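Local coordinates for protein glucose 1-dehydrogenase (Haloferax mediterranei, PDB 2B5V) that catalyses the zinc-dependent oxidation of D-glucose to its lactone with NAD(+) or, preferentially, NADP(+), and accepts several other aldose sugars, at residues Asp38-Glu43 against Leu61-Val66; Ile152-Lys157 against Val302-Glu307; Thr329-Leu334 against Ala351-Thr356. All blocks are in the same frame, centred on the assembly; numbering follows the deposited sequence.

Interaction 1. Residues Asp38-Glu43 against Leu61-Val66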
loop_
_atom_site.group_PDB
_atom_site.type_symbol
_atom_site.label_atom_id
_atom_site.label_comp_id
_atom_site.label_asym_id
_atom_site.label_seq_id
_atom_site.Cartn_x
_atom_site.Cartn_y
_atom_site.Cartn_z
ATOM N N ASP A 38 -11.765 -8.365 -24.878
ATOM C CA ASP A 38 -10.686 -8.294 -23.915
ATOM C C ASP A 38 -10.056 -9.653 -23.614
ATOM O O ASP A 38 -10.560 -10.696 -24.038
ATOM C CB ASP A 38 -11.265 -7.701 -22.632
ATOM C CG ASP A 38 -10.209 -7.245 -21.679
ATOM O OD1 ASP A 38 -9.264 -6.577 -22.135
ATOM O OD2 ASP A 38 -10.356 -7.553 -20.488
ATOM N N GLY A 39 -8.968 -9.628 -22.853
ATOM C CA GLY A 39 -8.297 -10.859 -22.453
ATOM C C GLY A 39 -9.207 -11.858 -21.746
ATOM O O GLY A 39 -9.155 -13.061 -22.018
ATOM N N THR A 40 -10.065 -11.379 -20.851
ATOM C CA THR A 40 -10.961 -12.287 -20.134
ATOM C C THR A 40 -11.819 -13.053 -21.141
ATOM O O THR A 40 -12.021 -14.257 -21.000
ATOM C CB THR A 40 -11.886 -11.507 -19.165
ATOM O OG1 THR A 40 -12.785 -10.682 -19.925
ATOM C CG2 THR A 40 -11.042 -10.619 -18.221
ATOM N N ASP A 41 -12.333 -12.357 -22.153
ATOM C CA ASP A 41 -13.144 -13.014 -23.170
ATOM C C ASP A 41 -12.361 -14.148 -23.813
ATOM O O ASP A 41 -12.923 -15.193 -24.165
ATOM C CB ASP A 41 -13.559 -12.016 -24.251
ATOM C CG ASP A 41 -14.425 -10.909 -23.703
ATOM O OD1 ASP A 41 -15.571 -11.227 -23.318
ATOM O OD2 ASP A 41 -13.956 -9.740 -23.640
ATOM N N HIS A 42 -11.065 -13.933 -23.994
ATOM C CA HIS A 42 -10.238 -14.974 -24.588
ATOM C C HIS A 42 -10.070 -16.127 -23.600
ATOM O O HIS A 42 -10.089 -17.292 -23.991
ATOM C CB HIS A 42 -8.880 -14.412 -25.017
ATOM C CG HIS A 42 -8.914 -13.733 -26.351
ATOM N ND1 HIS A 42 -8.787 -12.368 -26.503
ATOM C CD2 HIS A 42 -9.059 -14.236 -27.600
ATOM C CE1 HIS A 42 -8.851 -12.059 -27.788
ATOM N NE2 HIS A 42 -9.017 -13.176 -28.475
ATOM N N GLU A 43 -9.919 -15.796 -22.324
ATOM C CA GLU A 43 -9.791 -16.819 -21.292
ATOM C C GLU A 43 -10.992 -17.759 -21.374
ATOM O O GLU A 43 -10.833 -18.985 -21.363
ATOM C CB GLU A 43 -9.752 -16.186 -19.902
ATOM C CG GLU A 43 -8.383 -16.220 -19.239
ATOM C CD GLU A 43 -7.433 -15.178 -19.788
ATOM O OE1 GLU A 43 -7.200 -15.168 -21.020
ATOM O OE2 GLU A 43 -6.917 -14.368 -18.981
ATOM N N LEU A 61 -20.708 -13.419 -23.947
ATOM C CA LEU A 61 -19.457 -12.698 -23.695
ATOM C C LEU A 61 -19.565 -11.164 -23.630
ATOM O O LEU A 61 -20.623 -10.581 -23.887
ATOM C CB LEU A 61 -18.438 -13.078 -24.791
ATOM C CG LEU A 61 -18.158 -14.578 -24.977
ATOM C CD1 LEU A 61 -17.083 -14.791 -26.047
ATOM C CD2 LEU A 61 -17.693 -15.175 -23.647
ATOM N N GLY A 62 -18.449 -10.530 -23.280
ATOM C CA GLY A 62 -18.382 -9.086 -23.264
ATOM C C GLY A 62 -18.710 -8.300 -22.011
ATOM O O GLY A 62 -19.824 -8.397 -21.495
ATOM N N HIS A 63 -17.752 -7.494 -21.543
ATOM C CA HIS A 63 -18.013 -6.664 -20.383
ATOM C C HIS A 63 -17.705 -5.184 -20.652
ATOM O O HIS A 63 -18.011 -4.356 -19.813
ATOM C CB HIS A 63 -17.219 -7.165 -19.164
ATOM C CG HIS A 63 -15.730 -7.154 -19.368
ATOM N ND1 HIS A 63 -14.924 -6.125 -18.936
ATOM C CD2 HIS A 63 -14.900 -8.062 -19.942
ATOM C CE1 HIS A 63 -13.660 -6.399 -19.226
ATOM N NE2 HIS A 63 -13.619 -7.569 -19.838
ATOM N N GLU A 64 -17.120 -4.859 -21.813
ATOM C CA GLU A 64 -16.804 -3.458 -22.169
ATOM C C GLU A 64 -17.826 -3.051 -23.233
ATOM O O GLU A 64 -17.665 -3.370 -24.412
ATOM C CB GLU A 64 -15.407 -3.339 -22.781
ATOM C CG GLU A 64 -14.297 -3.894 -21.889
ATOM C CD GLU A 64 -12.969 -3.856 -22.585
ATOM O OE1 GLU A 64 -11.918 -3.991 -21.908
ATOM O OE2 GLU A 64 -12.994 -3.697 -23.831
ATOM N N ALA A 65 -18.850 -2.312 -22.841
ATOM C CA ALA A 65 -19.893 -1.995 -23.805
ATOM C C ALA A 65 -20.388 -0.562 -23.784
ATOM O O ALA A 65 -20.162 0.175 -22.822
ATOM C CB ALA A 65 -21.094 -2.945 -23.545
ATOM N N VAL A 66 -21.072 -0.186 -24.866
ATOM C CA VAL A 66 -21.701 1.116 -24.964
ATOM C C VAL A 66 -22.977 0.850 -25.758
ATOM O O VAL A 66 -22.969 0.029 -26.670
ATOM C CB VAL A 66 -20.826 2.188 -25.688
ATOM C CG1 VAL A 66 -20.429 1.725 -27.110
ATOM C CG2 VAL A 66 -21.639 3.516 -25.771
HETATM O O HOH W 1 -15.336 -7.372 -23.128
#

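Interaction 2. Residues Ile152-Lys157 against Val302-Glu307. With NAP (NADP nicotinamide-adenine-dinucleotide phosphate), chain B.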
loop_
_atom_site.group_PDB
_atom_site.type_symbol
_atom_site.label_atom_id
_atom_site.label_comp_id
_atom_site.label_asym_id
_atom_site.label_seq_id
_atom_site.Cartn_x
_atom_site.Cartn_y
_atom_site.Cartn_z
ATOM N N ILE A 152 -10.778 2.405 -19.143
ATOM C CA ILE A 152 -10.228 3.657 -18.598
ATOM C C ILE A 152 -10.656 3.744 -17.115
ATOM O O ILE A 152 -9.848 4.205 -16.271
ATOM C CB ILE A 152 -10.732 4.916 -19.390
ATOM C CG1 ILE A 152 -10.074 4.918 -20.777
ATOM C CG2 ILE A 152 -10.393 6.241 -18.617
ATOM C CD1 ILE A 152 -10.680 5.949 -21.787
ATOM N N SER A 153 -11.880 3.252 -16.809
ATOM C CA SER A 153 -12.487 3.198 -15.427
ATOM C C SER A 153 -11.552 2.463 -14.485
ATOM O O SER A 153 -11.344 2.862 -13.328
ATOM C CB SER A 153 -13.849 2.361 -15.381
ATOM O OG SER A 153 -14.915 3.257 -15.539
ATOM N N ILE A 154 -11.073 1.323 -14.967
ATOM C CA ILE A 154 -10.190 0.470 -14.194
ATOM C C ILE A 154 -8.995 1.303 -13.684
ATOM O O ILE A 154 -8.683 1.318 -12.485
ATOM C CB ILE A 154 -9.707 -0.732 -15.076
ATOM C CG1 ILE A 154 -10.912 -1.632 -15.463
ATOM C CG2 ILE A 154 -8.662 -1.559 -14.326
ATOM C CD1 ILE A 154 -11.777 -2.043 -14.282
ATOM N N THR A 155 -8.343 2.016 -14.590
ATOM C CA THR A 155 -7.211 2.829 -14.209
ATOM C C THR A 155 -7.577 4.020 -13.318
ATOM O O THR A 155 -6.810 4.362 -12.422
ATOM C CB THR A 155 -6.421 3.266 -15.478
ATOM O OG1 THR A 155 -5.886 2.084 -16.083
ATOM C CG2 THR A 155 -5.271 4.227 -15.111
ATOM N N GLU A 156 -8.743 4.631 -13.524
ATOM C CA GLU A 156 -9.144 5.760 -12.670
ATOM C C GLU A 156 -9.221 5.270 -11.216
ATOM O O GLU A 156 -8.788 5.965 -10.301
ATOM C CB GLU A 156 -10.514 6.321 -13.110
ATOM C CG GLU A 156 -10.529 6.984 -14.507
ATOM C CD GLU A 156 -9.744 8.294 -14.521
ATOM O OE1 GLU A 156 -9.295 8.749 -13.455
ATOM O OE2 GLU A 156 -9.591 8.868 -15.608
ATOM N N LYS A 157 -9.790 4.083 -10.997
ATOM C CA LYS A 157 -9.849 3.550 -9.639
ATOM C C LYS A 157 -8.463 3.213 -9.056
ATOM O O LYS A 157 -8.167 3.549 -7.897
ATOM C CB LYS A 157 -10.684 2.270 -9.553
ATOM C CG LYS A 157 -10.508 1.579 -8.176
ATOM C CD LYS A 157 -11.460 0.407 -7.933
ATOM C CE LYS A 157 -10.971 -0.428 -6.726
ATOM N NZ LYS A 157 -11.926 -1.528 -6.335
ATOM N N VAL A 302 -9.121 -3.763 -8.315
ATOM C CA VAL A 302 -9.856 -4.546 -9.301
ATOM C C VAL A 302 -11.187 -3.865 -9.559
ATOM O O VAL A 302 -11.733 -3.203 -8.664
ATOM C CB VAL A 302 -10.107 -6.024 -8.808
ATOM C CG1 VAL A 302 -10.936 -6.035 -7.510
ATOM C CG2 VAL A 302 -10.836 -6.806 -9.888
ATOM N N ASN A 303 -11.666 -3.958 -10.805
ATOM C CA ASN A 303 -12.973 -3.421 -11.162
ATOM C C ASN A 303 -13.056 -1.899 -10.958
ATOM O O ASN A 303 -12.042 -1.226 -10.898
ATOM C CB ASN A 303 -14.027 -4.128 -10.301
ATOM C CG ASN A 303 -15.421 -4.059 -10.900
ATOM O OD1 ASN A 303 -15.687 -4.626 -11.980
ATOM N ND2 ASN A 303 -16.327 -3.373 -10.200
ATOM N N SER A 304 -14.263 -1.360 -10.847
ATOM C CA SER A 304 -14.409 0.084 -10.699
ATOM C C SER A 304 -15.880 0.383 -10.602
ATOM O O SER A 304 -16.691 -0.454 -10.928
ATOM C CB SER A 304 -13.845 0.780 -11.933
ATOM O OG SER A 304 -14.380 0.176 -13.108
ATOM N N HIS A 305 -16.229 1.592 -10.194
ATOM C CA HIS A 305 -17.634 1.899 -10.077
ATOM C C HIS A 305 -18.017 3.216 -10.733
ATOM O O HIS A 305 -17.190 3.854 -11.406
ATOM C CB HIS A 305 -18.084 1.851 -8.617
ATOM C CG HIS A 305 -19.560 1.631 -8.463
ATOM N ND1 HIS A 305 -20.241 0.629 -9.135
ATOM C CD2 HIS A 305 -20.491 2.306 -7.749
ATOM C CE1 HIS A 305 -21.527 0.706 -8.839
ATOM N NE2 HIS A 305 -21.705 1.712 -8.001
ATOM N N VAL A 306 -19.269 3.621 -10.551
ATOM C CA VAL A 306 -19.775 4.800 -11.246
ATOM C C VAL A 306 -18.882 6.045 -11.305
ATOM O O VAL A 306 -18.622 6.560 -12.397
ATOM C CB VAL A 306 -21.203 5.158 -10.739
ATOM C CG1 VAL A 306 -21.740 6.391 -11.464
ATOM C CG2 VAL A 306 -22.148 3.958 -11.002
ATOM N N GLU A 307 -18.392 6.505 -10.154
ATOM C CA GLU A 307 -17.539 7.683 -10.099
ATOM C C GLU A 307 -16.322 7.589 -11.019
ATOM O O GLU A 307 -15.882 8.585 -11.567
ATOM C CB GLU A 307 -17.070 7.921 -8.656
ATOM C CG GLU A 307 -18.212 8.025 -7.647
ATOM C CD GLU A 307 -17.745 8.503 -6.275
ATOM O OE1 GLU A 307 -17.303 9.667 -6.165
ATOM O OE2 GLU A 307 -17.817 7.713 -5.310
HETATM P PA NAP B . -2.882 -8.510 -22.148
HETATM O O1A NAP B . -2.570 -9.861 -21.893
HETATM O O2A NAP B . -3.607 -7.938 -23.345
HETATM O O5B NAP B . -1.559 -7.666 -22.083
HETATM C C5B NAP B . -0.536 -8.003 -21.106
HETATM C C4B NAP B . 0.698 -7.535 -21.882
HETATM O O4B NAP B . 1.893 -7.697 -21.035
HETATM C C3B NAP B . 1.052 -8.332 -23.201
HETATM O O3B NAP B . 1.232 -7.368 -24.210
HETATM C C2B NAP B . 2.324 -9.117 -22.848
HETATM O O2B NAP B . 3.282 -9.219 -23.893
HETATM C C1B NAP B . 2.936 -8.310 -21.692
HETATM N N9A NAP B . 3.763 -9.143 -20.860
HETATM C C8A NAP B . 3.510 -10.291 -20.145
HETATM N N7A NAP B . 4.564 -10.761 -19.509
HETATM C C5A NAP B . 5.567 -9.868 -19.834
HETATM C C6A NAP B . 6.910 -9.854 -19.463
HETATM N N6A NAP B . 7.552 -10.754 -18.684
HETATM N N1A NAP B . 7.689 -8.806 -19.952
HETATM C C2A NAP B . 7.133 -7.821 -20.766
HETATM N N3A NAP B . 5.801 -7.826 -21.148
HETATM C C4A NAP B . 5.067 -8.858 -20.658
HETATM O O3 NAP B . -3.724 -7.908 -20.946
HETATM P PN NAP B . -4.526 -6.515 -20.866
HETATM O O1N NAP B . -3.650 -5.312 -21.020
HETATM O O2N NAP B . -5.948 -6.401 -21.153
HETATM O O5D NAP B . -4.374 -7.059 -19.344
HETATM C C5D NAP B . -3.160 -6.833 -18.514
HETATM C C4D NAP B . -3.353 -7.552 -17.167
HETATM O O4D NAP B . -4.351 -6.828 -16.380
HETATM C C3D NAP B . -3.892 -9.051 -17.188
HETATM O O3D NAP B . -3.243 -9.886 -16.204
HETATM C C2D NAP B . -5.362 -8.892 -16.884
HETATM O O2D NAP B . -5.890 -10.057 -16.292
HETATM C C1D NAP B . -5.339 -7.775 -15.922
HETATM N N1N NAP B . -6.549 -6.967 -15.720
HETATM C C2N NAP B . -6.948 -6.626 -14.422
HETATM C C3N NAP B . -8.072 -5.875 -14.245
HETATM C C7N NAP B . -8.475 -5.509 -12.808
HETATM O O7N NAP B . -9.503 -4.884 -12.682
HETATM N N7N NAP B . -7.737 -5.871 -11.784
HETATM C C4N NAP B . -8.880 -5.430 -15.389
HETATM C C5N NAP B . -8.436 -5.788 -16.689
HETATM C C6N NAP B . -7.261 -6.562 -16.882
HETATM P P2B NAP B . 3.265 -10.362 -25.063
HETATM O O1X NAP B . 2.005 -10.103 -25.872
HETATM O O2X NAP B . 4.531 -10.024 -25.770
HETATM O O3X NAP B . 3.237 -11.698 -24.349
HETATM O O HOH W 2 -9.264 -1.036 -10.701
#

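Interaction 3. Residues Thr329-Leu334 against Ala351-Thr356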
loop_
_atom_site.group_PDB
_atom_site.type_symbol
_atom_site.label_atom_id
_atom_site.label_comp_id
_atom_site.label_asym_id
_atom_site.label_seq_id
_atom_site.Cartn_x
_atom_site.Cartn_y
_atom_site.Cartn_z
ATOM N N THR A 329 -7.470 -1.402 -33.266
ATOM C CA THR A 329 -7.024 -1.969 -34.532
ATOM C C THR A 329 -8.136 -2.466 -35.440
ATOM O O THR A 329 -7.954 -2.548 -36.651
ATOM C CB THR A 329 -5.948 -3.024 -34.268
ATOM O OG1 THR A 329 -6.380 -3.894 -33.225
ATOM C CG2 THR A 329 -4.647 -2.319 -33.801
ATOM N N GLY A 330 -9.312 -2.723 -34.879
ATOM C CA GLY A 330 -10.408 -3.133 -35.721
ATOM C C GLY A 330 -11.760 -3.154 -35.058
ATOM O O GLY A 330 -11.889 -3.623 -33.939
ATOM N N VAL A 331 -12.764 -2.605 -35.733
ATOM C CA VAL A 331 -14.131 -2.650 -35.219
ATOM C C VAL A 331 -14.823 -3.497 -36.305
ATOM O O VAL A 331 -14.838 -3.134 -37.459
ATOM C CB VAL A 331 -14.770 -1.237 -35.110
ATOM C CG1 VAL A 331 -16.259 -1.372 -34.743
ATOM C CG2 VAL A 331 -14.043 -0.407 -34.018
ATOM N N HIS A 332 -15.363 -4.638 -35.924
ATOM C CA HIS A 332 -15.957 -5.539 -36.900
ATOM C C HIS A 332 -17.444 -5.674 -36.748
ATOM O O HIS A 332 -17.940 -5.826 -35.629
ATOM C CB HIS A 332 -15.340 -6.931 -36.757
ATOM C CG HIS A 332 -13.851 -6.953 -36.888
ATOM N ND1 HIS A 332 -13.006 -6.900 -35.803
ATOM C CD2 HIS A 332 -13.055 -7.031 -37.981
ATOM C CE1 HIS A 332 -11.754 -6.945 -36.218
ATOM N NE2 HIS A 332 -11.756 -7.025 -37.536
ATOM N N PRO A 333 -18.182 -5.638 -37.877
ATOM C CA PRO A 333 -19.645 -5.766 -37.869
ATOM C C PRO A 333 -19.978 -7.149 -37.342
ATOM O O PRO A 333 -19.156 -8.045 -37.465
ATOM C CB PRO A 333 -20.012 -5.622 -39.348
ATOM C CG PRO A 333 -18.825 -6.253 -40.031
ATOM C CD PRO A 333 -17.661 -5.656 -39.256
ATOM N N LEU A 334 -21.157 -7.319 -36.752
ATOM C CA LEU A 334 -21.561 -8.624 -36.226
ATOM C C LEU A 334 -21.411 -9.735 -37.286
ATOM O O LEU A 334 -21.073 -10.868 -36.971
ATOM C CB LEU A 334 -23.017 -8.555 -35.757
ATOM C CG LEU A 334 -23.616 -9.795 -35.093
ATOM C CD1 LEU A 334 -22.736 -10.237 -33.922
ATOM C CD2 LEU A 334 -25.043 -9.485 -34.620
ATOM N N ALA A 351 -13.228 -4.506 -31.344
ATOM C CA ALA A 351 -14.575 -4.391 -30.797
ATOM C C ALA A 351 -15.505 -4.982 -31.853
ATOM O O ALA A 351 -15.126 -5.100 -33.025
ATOM C CB ALA A 351 -14.941 -2.912 -30.590
ATOM N N ILE A 352 -16.713 -5.337 -31.447
ATOM C CA ILE A 352 -17.710 -5.874 -32.392
ATOM C C ILE A 352 -18.833 -4.855 -32.437
ATOM O O ILE A 352 -19.316 -4.420 -31.375
ATOM C CB ILE A 352 -18.286 -7.202 -31.882
ATOM C CG1 ILE A 352 -17.172 -8.257 -31.877
ATOM C CG2 ILE A 352 -19.530 -7.626 -32.727
ATOM C CD1 ILE A 352 -17.579 -9.485 -31.110
ATOM N N GLU A 353 -19.227 -4.453 -33.643
ATOM C CA GLU A 353 -20.312 -3.493 -33.808
ATOM C C GLU A 353 -21.654 -4.208 -34.056
ATOM O O GLU A 353 -21.820 -4.919 -35.064
ATOM C CB GLU A 353 -20.014 -2.572 -34.985
ATOM C CG GLU A 353 -21.161 -1.601 -35.271
ATOM C CD GLU A 353 -20.769 -0.530 -36.272
ATOM O OE1 GLU A 353 -20.072 0.430 -35.868
ATOM O OE2 GLU A 353 -21.146 -0.660 -37.448
ATOM N N PHE A 354 -22.600 -4.007 -33.138
ATOM C CA PHE A 354 -23.931 -4.613 -33.214
ATOM C C PHE A 354 -24.928 -3.711 -33.938
ATOM O O PHE A 354 -25.774 -4.185 -34.695
ATOM C CB PHE A 354 -24.466 -4.922 -31.819
ATOM C CG PHE A 354 -23.910 -6.180 -31.217
ATOM C CD1 PHE A 354 -22.645 -6.209 -30.653
ATOM C CD2 PHE A 354 -24.661 -7.346 -31.241
ATOM C CE1 PHE A 354 -22.130 -7.392 -30.116
ATOM C CE2 PHE A 354 -24.166 -8.528 -30.716
ATOM C CZ PHE A 354 -22.893 -8.553 -30.149
ATOM N N SER A 355 -24.842 -2.408 -33.697
ATOM C CA SER A 355 -25.721 -1.474 -34.401
ATOM C C SER A 355 -25.067 -0.103 -34.375
ATOM O O SER A 355 -23.986 0.058 -33.792
ATOM C CB SER A 355 -27.122 -1.423 -33.766
ATOM O OG SER A 355 -27.111 -0.668 -32.577
ATOM N N THR A 356 -25.705 0.878 -35.013
ATOM C CA THR A 356 -25.149 2.227 -35.052
ATOM C C THR A 356 -26.155 3.272 -34.588
ATOM O O THR A 356 -27.315 2.961 -34.337
ATOM C CB THR A 356 -24.725 2.611 -36.462
ATOM O OG1 THR A 356 -25.885 2.599 -37.302
ATOM C CG2 THR A 356 -23.691 1.631 -37.010
#

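Interaction 1. Residues Asp38-Glu43 against Leu61-Val66
Asp38 and His63 present their polar ends to each other in the catalytic site of a medium-chain alcohol dehydrogenase fold; with Glu64 and Glu150 they bind the catalytic zinc, though no zinc is modelled here. The carboxylate and imidazole planes stand 73° apart, and Asp38 OD2 lies at the ring edge, near the ring plane, 3.3 Å from His63 NE2 in a weak hydrogen bond. CG of His63 sits between the backbone N and the carbonyl carbon (chi1 60°), which swings the ring from the loop toward the start of helix 39-46. Thr40, a substrate-binding residue, points against His63, with OG1 3.2 Å from His63 NE2 and oblique to the ring. Glu64 reaches in with an extended chain and crosses Asp38 at about a right angle, its OE1 3.7 Å from Asp38 OD1. Acidic groups gathered this closely suit a metal cation; Lys349 makes a salt bridge with Glu64 OE2 and a long, weak ion pair with Asp38 OD1. Asp41 probably acts as a second-shell residue. Its OD2 takes Asp38 N on the anti lone pair at 2.9 Å and accepts a bond from a water that in turn accepts one from His63 N, tying both backbones to one carboxylate. The other oxygen, Asp41 OD1, receives Gly62 N at 3.0 Å on its syn side, 23° out of the carboxylate plane.

Interaction 2. Residues Ile152-Lys157 against Val302-Glu307
Lys157 runs fully extended from helix 149-164 across the backbone of Val302 and Asn303, and its NZ donates to Val302 O at 2.9 Å, in the carbonyl plane. With CG anti to the backbone N (chi1 169°), the aliphatic part lies alongside the loop and brings CD to 3.4 Å from Asn303 O. Packing is also close at the two serines, where Ser304 OG rests 3.2 Å from Ser153 CB, and at Ile154, whose CD1 covers Asn303 O at 3.5 Å. Ile154 turns its other branch, CG2, to the nicotinamide, 3.8 Å from NAP O7N. That same oxygen accepts a bond from Asn303 N (3.0 Å, 160° at the hydrogen), so helix and loop probably help to place the carboxamide. Direct packing gives way between Ile154 O and Asn303 O, where one water donates to both carbonyls. Toward the solvent side the contact thins: Glu156 turns off to a hydrogen bond with Thr315 OG1. Lys157 NZ also has a salt bridge to Asp105 and a hydrogen bond to Asn295 of the second subunit. The contact joins helix 149-164 to the loop between strand 297-300, outermost within this chain in the six-stranded parallel sheet, and helix 306-318, whose Phe309 touches both serines.

Interaction 3. Residues Thr329-Leu334 against Ala351-Thr356
Strands 329-333 and 351-353 run parallel, the axes of these short segments approaching to 4.4 Å, 33° apart in direction, with Val331, His332 and Pro333 in register with Ala351, Ile352 and Glu353. The ladder starts with Ala351 N to Gly330 O and His332 N to Ala351 O; Glu353 N then meets His332 O at 2.7 Å, from 37° out of the carbonyl plane. Its last rung, Leu334 N to Glu353 O, is weak. On the face that carries Val331, Ala351, Pro333 and Glu353, Val331 CG1 lies 3.9 Å from Glu353 CB, while the carboxylate of Glu353 goes on to a salt bridge with Arg34. Beyond the last bridge, Leu334 lies across Phe354. A chi1 of -176° sends the Leu334 chain away from its own amide nitrogen and carries CD1 to 3.9 Å from Phe354 CE2 and CD2 to 4.0 Å from Phe354 CD2; CD1 also meets Ile352 CG2 at 4.3 Å. An alanine here removes both methyls, which would probably leave the CD2-CE2 side of Phe354 without its neighbour and open a gap beside Ile352. Strand 2-7 adds Ile4 to this apolar group, and strand 349-353 lies between strand 328-333 and the antiparallel strand 27-37, in the mixed sheet that also holds strand 64-71.

Overall arrangement
Interactions 1 and 2 are buried near the centre of the chain, whereas interaction 3 is only partly buried, its centre about 19 Å from that of the chain. Interactions 1 and 3 reach one mixed sheet: strand 27-37 leads into helix 39-46 and pairs with both 64-71 and 349-353. Lys349, on the last of these, makes a salt bridge with Glu64. Interaction 2 instead belongs to the nucleotide-binding part, yet Glu150, at the start of its helix, is a zinc-binding residue beside Glu64. Chemistry follows place: carboxylates, imidazole and a bridging water around the zinc-binding site; a lysine, backbone carbonyls and the nicotinamide at the cofactor; regular backbone bonding with apolar side chains at the sheet margin.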